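GRAS family transcription factor containing protein, expressed (Oryza sativa Japonica Group, PDB 5HYZ) is a probable plant transcription factor that binds DNA through its GRAS domain, forms a homodimer and takes part in resistance to environmental abiotic stress. Local coordinates at the interface of chains A and B. Numbering follows the deposited sequence. Chains: chain A/B, GRAS family transcription factor containing protein, expressed.

The interface of chains A and B. Residues chain A 129, 170, 173-174; chain B 331, 334-335, 338.
In the two-fold homodimer interface of the GRAS domain, helix 332-339 of chain B packs against helices 122-132 and 157-174 of chain A, with B:Ser334 meeting A:Gln129, A:Phe170 and A:Leu174. The B:Ser334 hydroxyl OG donates to the amide oxygen OE1 of A:Gln129 at 2.9 Å, lying in the carbonyl plane on a lone pair, with a C=O...donor angle of 129°. A:Gln129 sends CG away from its backbone N (chi1 178°) and then bends at chi2 (74°), which turns the amide over the start of the B helix. Its other end, NE2, makes a weak bond to the backbone O of B:Tyr331 (3.4 Å). NE2 also hydrogen-bonds to a water oxygen at 3.0 Å, and that water oxygen bonds in turn to the side-chain OE1 of B:Gln335 at 2.9 Å, so both ends of the A:Gln129 amide are engaged and its rotation is restrained. Apolar groups flank this polar centre. Methyl CD2 of A:Leu174 presses tightly on CB of B:Ser334 (3.5 Å) and also touches CD1 of B:Tyr331 (3.8 Å), whose ring edge faces the backbone O of A:Leu174. On the other flank, the CE1/CZ side of the A:Phe170 ring lies against B:Ser334 (CZ to CB 3.9 Å) and then B:Leu338, whose methyl CD2 rests 4.0 Å from CB of A:Gln129. The SAW-region helix of chain B thus docks on two helices of chain A's Rossmann-like part, beside the two-fold axis and away from the N-terminal helical bundle.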
ATOM      1  N   GLN A 129     -15.650   1.409   2.345  1.00 11.57           N
ATOM      2  CA  GLN A 129     -15.128   2.735   2.754  1.00 13.25           C
ATOM      3  C   GLN A 129     -15.481   3.834   1.750  1.00 15.20           C
ATOM      4  O   GLN A 129     -15.952   4.965   2.104  1.00 17.13           O
ATOM      5  CB  GLN A 129     -13.619   2.626   2.926  1.00 10.64           C
ATOM      6  CG  GLN A 129     -12.896   3.994   3.329  1.00 14.51           C
ATOM      7  CD  GLN A 129     -13.168   4.353   4.762  1.00 22.53           C
ATOM      8  OE1 GLN A 129     -13.542   3.515   5.571  1.00 17.85           O
ATOM      9  NE2 GLN A 129     -12.977   5.645   5.101  1.00 24.65           N
ATOM     10  N   PHE A 170     -16.144  -4.747   9.791  1.00 13.21           N
ATOM     11  CA  PHE A 170     -15.790  -3.451   9.168  1.00 12.24           C
ATOM     12  C   PHE A 170     -16.984  -2.569   8.882  1.00 12.73           C
ATOM     13  O   PHE A 170     -17.008  -1.326   9.128  1.00 12.95           O
ATOM     14  CB  PHE A 170     -15.007  -3.763   7.869  1.00 13.79           C
ATOM     15  CG  PHE A 170     -14.371  -2.541   7.220  1.00 11.96           C
ATOM     16  CD1 PHE A 170     -13.221  -2.010   7.753  1.00 19.25           C
ATOM     17  CD2 PHE A 170     -14.938  -1.954   6.072  1.00 14.89           C
ATOM     18  CE1 PHE A 170     -12.635  -0.896   7.192  1.00 18.24           C
ATOM     19  CE2 PHE A 170     -14.351  -0.796   5.513  1.00 13.10           C
ATOM     20  CZ  PHE A 170     -13.180  -0.312   6.075  1.00 15.13           C
ATOM     21  N   LEU A 173     -18.231  -0.570  11.684  1.00 13.87           N
ATOM     22  CA  LEU A 173     -17.476   0.689  11.909  1.00 16.12           C
ATOM     23  C   LEU A 173     -17.834   1.806  10.931  1.00 19.48           C
ATOM     24  O   LEU A 173     -17.424   2.954  11.112  1.00 18.31           O
ATOM     25  CB  LEU A 173     -15.987   0.417  11.792  1.00 18.50           C
ATOM     26  CG  LEU A 173     -15.412  -0.591  12.753  1.00 28.23           C
ATOM     27  CD1 LEU A 173     -13.916  -0.720  12.467  1.00 28.27           C
ATOM     28  CD2 LEU A 173     -15.689  -0.202  14.176  1.00 31.91           C
ATOM     29  N   LEU A 174     -18.594   1.472   9.878  1.00 13.71           N
ATOM     30  CA  LEU A 174     -19.183   2.494   9.009  1.00 12.21           C
ATOM     31  C   LEU A 174     -20.618   2.859   9.269  1.00 17.12           C
ATOM     32  O   LEU A 174     -21.147   3.742   8.595  1.00 15.88           O
ATOM     33  CB  LEU A 174     -19.106   2.032   7.525  1.00 16.47           C
ATOM     34  CG  LEU A 174     -17.721   1.596   7.048  1.00 19.25           C
ATOM     35  CD1 LEU A 174     -17.887   0.796   5.708  1.00 16.74           C
ATOM     36  CD2 LEU A 174     -16.799   2.786   6.841  1.00 17.14           C
TER
ATOM     37  N   TYR B 331     -15.290   8.007   9.994  1.00 18.92           N
ATOM     38  CA  TYR B 331     -14.645   7.053   9.120  1.00 24.89           C
ATOM     39  C   TYR B 331     -13.110   7.056   9.208  1.00 29.12           C
ATOM     40  O   TYR B 331     -12.435   6.612   8.287  1.00 23.62           O
ATOM     41  CB  TYR B 331     -15.056   7.331   7.669  1.00 29.06           C
ATOM     42  CG  TYR B 331     -16.564   7.456   7.545  1.00 23.75           C
ATOM     43  CD1 TYR B 331     -17.401   6.385   7.878  1.00 22.92           C
ATOM     44  CD2 TYR B 331     -17.137   8.635   7.165  1.00 23.27           C
ATOM     45  CE1 TYR B 331     -18.810   6.509   7.827  1.00 22.29           C
ATOM     46  CE2 TYR B 331     -18.540   8.763   7.089  1.00 29.50           C
ATOM     47  CZ  TYR B 331     -19.364   7.700   7.425  1.00 29.09           C
ATOM     48  OH  TYR B 331     -20.765   7.784   7.367  1.00 27.24           O
ATOM     49  N   SER B 334     -12.313   3.318  10.464  1.00 23.99           N
ATOM     50  CA  SER B 334     -12.463   2.370   9.380  1.00 22.51           C
ATOM     51  C   SER B 334     -11.328   2.603   8.364  1.00 17.34           C
ATOM     52  O   SER B 334     -10.784   1.649   7.817  1.00 19.83           O
ATOM     53  CB  SER B 334     -13.840   2.494   8.676  1.00 18.57           C
ATOM     54  OG  SER B 334     -14.139   3.862   8.401  1.00 19.14           O
ATOM     55  N   GLN B 335     -11.010   3.836   8.060  1.00 20.68           N
ATOM     56  CA  GLN B 335      -9.945   4.053   7.059  1.00 18.97           C
ATOM     57  C   GLN B 335      -8.610   3.474   7.532  1.00 18.99           C
ATOM     58  O   GLN B 335      -7.812   2.880   6.779  1.00 17.79           O
ATOM     59  CB  GLN B 335      -9.762   5.515   6.777  1.00 19.50           C
ATOM     60  CG  GLN B 335      -8.630   5.754   5.846  1.00 27.26           C
ATOM     61  CD  GLN B 335      -8.491   7.199   5.555  1.00 27.76           C
ATOM     62  OE1 GLN B 335      -8.634   7.612   4.402  1.00 27.94           O
ATOM     63  NE2 GLN B 335      -8.190   8.011   6.612  1.00 31.34           N
ATOM     64  N   LEU B 338      -8.755  -0.253   7.211  1.00 16.89           N
ATOM     65  CA  LEU B 338      -8.588  -0.634   5.834  1.00 15.14           C
ATOM     66  C   LEU B 338      -7.110  -0.653   5.496  1.00 19.79           C
ATOM     67  O   LEU B 338      -6.597  -1.550   4.823  1.00 18.05           O
ATOM     68  CB  LEU B 338      -9.348   0.339   4.923  1.00 16.23           C
ATOM     69  CG  LEU B 338      -9.150   0.151   3.433  1.00 17.27           C
ATOM     70  CD1 LEU B 338      -9.451  -1.297   2.986  1.00 21.32           C
ATOM     71  CD2 LEU B 338      -9.954   1.151   2.576  1.00 18.80           C
TER
HETATM   72  O   HOH W   1     -11.223   7.084   3.099  1.00 42.50           O